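Long-range contact in response regulator (Helicobacter pylori, PDB 2PLN), which is an orphan response regulator, probably a DNA-binding transcription factor of the two-component type, seen here as its N-terminal receiver domain: residues V21-K26 / L65-D70. Numbering follows the deposited sequence.
Sequences VLLIEK and LVMVSD
Ile24 O is gripped twice: Ser69 N donates to it at 3.0 Å, and a water donates to it from 2.9 Å. The same water reaches Met67 O weakly, so it links a carbonyl of each strand. Met67 O already accepts the shortest direct polar bond of the pair, from Ile24 N at 2.8 Å, with a C=O...N angle of 171°. Leu22 bonds through both its N and its O, to Leu65 O and Met67 N. This alternation, with the strand directions only 10° apart, defines a parallel ladder pairing Leu22 with Val66 and Ile24 with Val68. It joins strands 20-24 and 65-68, neighbours in the 2-1-3-4-5 sheet of the CheY-like receiver fold; strands 44-48 and 88-93 continue the sheet beyond them.

Side chains alternate between two faces. On one, Val66 CG2, anti to its backbone N (CG1 lies between N and carbonyl carbon), serves two partners: Leu22 CD2 alongside and Ile24 CD1 reaching obliquely, each at 3.9 Å. Helix 51-60 covers this face, with Leu57 against Leu22. On the other, the bend at chi3 (55°) brings the selenomethionine CE of Met67 to Leu23 CD2 at 3.7 Å, while helix 28-40 packs on Leu23 through Ile34 and Leu38. At the C-terminal ends of the strands, where typical receiver domains place an acidic pair and the phospho-acceptor aspartate, this chain has Glu25 followed by Lys26, and Ser69 probably at the aspartate's position. Glu25 OE2 is paired mainly with Lys115 in a salt bridge; its contact with Ser69 OG is weak at 3.3 Å, and Ser92 OG is another weak partner of that hydroxyl. A second water accepts from Lys26 N at 2.9 Å.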
ATOM      1  N   VAL A  21      10.009 -11.692  -8.695  1.00 12.27           N
ATOM      2  CA  VAL A  21       9.906 -10.218  -8.562  1.00 11.46           C
ATOM      3  C   VAL A  21      10.989  -9.527  -9.420  1.00 11.95           C
ATOM      4  O   VAL A  21      12.144  -9.950  -9.395  1.00 12.61           O
ATOM      5  CB  VAL A  21      10.116  -9.808  -7.087  1.00 10.98           C
ATOM      6  CG1 VAL A  21      10.229  -8.282  -6.980  1.00 11.59           C
ATOM      7  CG2 VAL A  21       8.986 -10.404  -6.180  1.00 10.01           C
ATOM      8  N   LEU A  22      10.609  -8.494 -10.185  1.00 11.57           N
ATOM      9  CA  LEU A  22      11.574  -7.664 -10.882  1.00 12.30           C
ATOM     10  C   LEU A  22      11.839  -6.369 -10.096  1.00 12.67           C
ATOM     11  O   LEU A  22      10.905  -5.673  -9.706  1.00 12.34           O
ATOM     12  CB  LEU A  22      11.063  -7.308 -12.275  1.00 12.18           C
ATOM     13  CG  LEU A  22      11.967  -6.407 -13.118  1.00 12.85           C
ATOM     14  CD1 LEU A  22      13.375  -7.052 -13.412  1.00 13.44           C
ATOM     15  CD2 LEU A  22      11.267  -5.976 -14.426  1.00 13.94           C
ATOM     16  N   LEU A  23      13.110  -6.049  -9.880  1.00 11.83           N
ATOM     17  CA  LEU A  23      13.455  -4.837  -9.128  1.00 13.09           C
ATOM     18  C   LEU A  23      14.209  -3.949 -10.069  1.00 13.57           C
ATOM     19  O   LEU A  23      15.294  -4.322 -10.522  1.00 14.24           O
ATOM     20  CB  LEU A  23      14.344  -5.155  -7.902  1.00 13.42           C
ATOM     21  CG  LEU A  23      13.784  -6.093  -6.825  1.00 14.75           C
ATOM     22  CD1 LEU A  23      14.857  -6.616  -5.807  1.00 16.74           C
ATOM     23  CD2 LEU A  23      12.572  -5.469  -6.091  1.00 14.73           C
ATOM     24  N   ILE A  24      13.626  -2.798 -10.402  1.00 13.47           N
ATOM     25  CA  ILE A  24      14.350  -1.795 -11.198  1.00 13.25           C
ATOM     26  C   ILE A  24      14.925  -0.774 -10.236  1.00 13.70           C
ATOM     27  O   ILE A  24      14.208   0.014  -9.663  1.00 13.32           O
ATOM     28  CB  ILE A  24      13.467  -1.174 -12.291  1.00 13.16           C
ATOM     29  CG1 ILE A  24      12.941  -2.294 -13.230  1.00 12.61           C
ATOM     30  CG2 ILE A  24      14.265  -0.047 -13.064  1.00 12.32           C
ATOM     31  CD1 ILE A  24      11.740  -1.922 -14.096  1.00 13.20           C
ATOM     32  N   GLU A  25      16.240  -0.817 -10.062  1.00 15.90           N
ATOM     33  CA  GLU A  25      16.905  -0.108  -8.980  1.00 17.35           C
ATOM     34  C   GLU A  25      18.371   0.152  -9.375  1.00 19.03           C
ATOM     35  O   GLU A  25      19.149  -0.790  -9.633  1.00 18.71           O
ATOM     36  CB  GLU A  25      16.814  -0.932  -7.695  1.00 18.03           C
ATOM     37  CG  GLU A  25      17.560  -0.339  -6.495  1.00 18.24           C
ATOM     38  CD  GLU A  25      17.205   1.134  -6.228  1.00 21.11           C
ATOM     39  OE1 GLU A  25      18.084   2.001  -6.467  1.00 20.96           O
ATOM     40  OE2 GLU A  25      16.052   1.437  -5.793  1.00 19.75           O
ATOM     41  N   LYS A  26      18.696   1.434  -9.452  1.00 20.04           N
ATOM     42  CA  LYS A  26      20.003   1.956  -9.893  1.00 22.61           C
ATOM     43  C   LYS A  26      21.101   1.629  -8.886  1.00 22.52           C
ATOM     44  O   LYS A  26      22.273   1.450  -9.260  1.00 23.41           O
ATOM     45  CB  LYS A  26      19.858   3.483 -10.025  1.00 23.39           C
ATOM     46  CG  LYS A  26      21.043   4.267 -10.544  1.00 27.88           C
ATOM     47  CD  LYS A  26      20.766   5.752 -10.385  1.00 31.34           C
ATOM     48  CE  LYS A  26      22.017   6.594 -10.647  1.00 33.91           C
ATOM     49  NZ  LYS A  26      23.136   6.239  -9.710  1.00 37.90           N
ATOM     50  N   LEU A  65       5.373  -9.442  -9.858  1.00 10.51           N
ATOM     51  CA  LEU A  65       5.451  -8.080  -9.275  1.00 10.63           C
ATOM     52  C   LEU A  65       6.701  -7.365  -9.767  1.00 10.44           C
ATOM     53  O   LEU A  65       7.752  -8.000  -9.967  1.00 10.24           O
ATOM     54  CB  LEU A  65       5.493  -8.189  -7.746  1.00 10.94           C
ATOM     55  CG  LEU A  65       5.406  -6.858  -6.966  1.00 12.17           C
ATOM     56  CD1 LEU A  65       4.678  -7.000  -5.634  1.00 12.46           C
ATOM     57  CD2 LEU A  65       6.820  -6.253  -6.750  1.00 13.25           C
ATOM     58  N   VAL A  66       6.591  -6.059 -10.003  1.00 10.23           N
ATOM     59  CA  VAL A  66       7.762  -5.222 -10.348  1.00 11.33           C
ATOM     60  C   VAL A  66       7.750  -4.057  -9.394  1.00 12.23           C
ATOM     61  O   VAL A  66       6.687  -3.470  -9.125  1.00 11.56           O
ATOM     62  CB  VAL A  66       7.770  -4.686 -11.836  1.00 11.73           C
ATOM     63  CG1 VAL A  66       6.465  -3.940 -12.219  1.00 12.65           C
ATOM     64  CG2 VAL A  66       9.021  -3.807 -12.110  1.00 10.64           C
HETATM   65  N   MSE A  67       8.930  -3.738  -8.865  1.00 14.19           N
HETATM   66  CA  MSE A  67       9.111  -2.497  -8.141  1.00 16.40           C
HETATM   67  C   MSE A  67      10.092  -1.619  -8.894  1.00 15.25           C
HETATM   68  O   MSE A  67      11.192  -2.057  -9.247  1.00 14.63           O
HETATM   69  CB  MSE A  67       9.611  -2.729  -6.715  1.00 16.67           C
HETATM   70  CG  MSE A  67       9.558  -1.429  -5.916  1.00 17.23           C
HETATM   71 SE   MSE A  67       9.712  -1.655  -4.011  1.00 28.01          SE
HETATM   72  CE  MSE A  67      11.364  -2.645  -3.958  1.00 18.89           C
ATOM     73  N   VAL A  68       9.692  -0.387  -9.163  1.00 14.58           N
ATOM     74  CA  VAL A  68      10.494   0.489 -10.018  1.00 14.57           C
ATOM     75  C   VAL A  68      10.799   1.790  -9.293  1.00 15.78           C
ATOM     76  O   VAL A  68       9.901   2.419  -8.729  1.00 14.19           O
ATOM     77  CB  VAL A  68       9.812   0.739 -11.398  1.00 15.19           C
ATOM     78  CG1 VAL A  68       8.345   1.238 -11.268  1.00 15.95           C
ATOM     79  CG2 VAL A  68      10.620   1.706 -12.264  1.00 15.39           C
ATOM     80  N   SER A  69      12.080   2.137  -9.278  1.00 18.10           N
ATOM     81  CA  SER A  69      12.575   3.462  -8.878  1.00 22.16           C
ATOM     82  C   SER A  69      13.315   3.963 -10.074  1.00 24.01           C
ATOM     83  O   SER A  69      14.340   3.391 -10.453  1.00 25.62           O
ATOM     84  CB  SER A  69      13.579   3.376  -7.736  1.00 22.45           C
ATOM     85  OG  SER A  69      13.107   2.550  -6.716  1.00 25.21           O
ATOM     86  N   ASP A  70      12.780   5.005 -10.687  1.00 26.00           N
ATOM     87  CA  ASP A  70      13.347   5.606 -11.874  1.00 27.57           C
ATOM     88  C   ASP A  70      12.643   6.953 -12.073  1.00 28.86           C
ATOM     89  O   ASP A  70      11.505   7.137 -11.649  1.00 28.40           O
ATOM     90  CB  ASP A  70      13.063   4.723 -13.076  1.00 27.54           C
ATOM     91  CG  ASP A  70      13.831   5.151 -14.314  1.00 28.36           C
ATOM     92  OD1 ASP A  70      13.250   5.867 -15.163  1.00 26.94           O
ATOM     93  OD2 ASP A  70      15.009   4.796 -14.512  1.00 28.65           O
TER
HETATM   94  O   HOH W   1      12.950  -0.632  -7.147  1.00 21.90           O
HETATM   95  O   HOH W   2      16.551   3.378  -9.423  1.00 30.43           O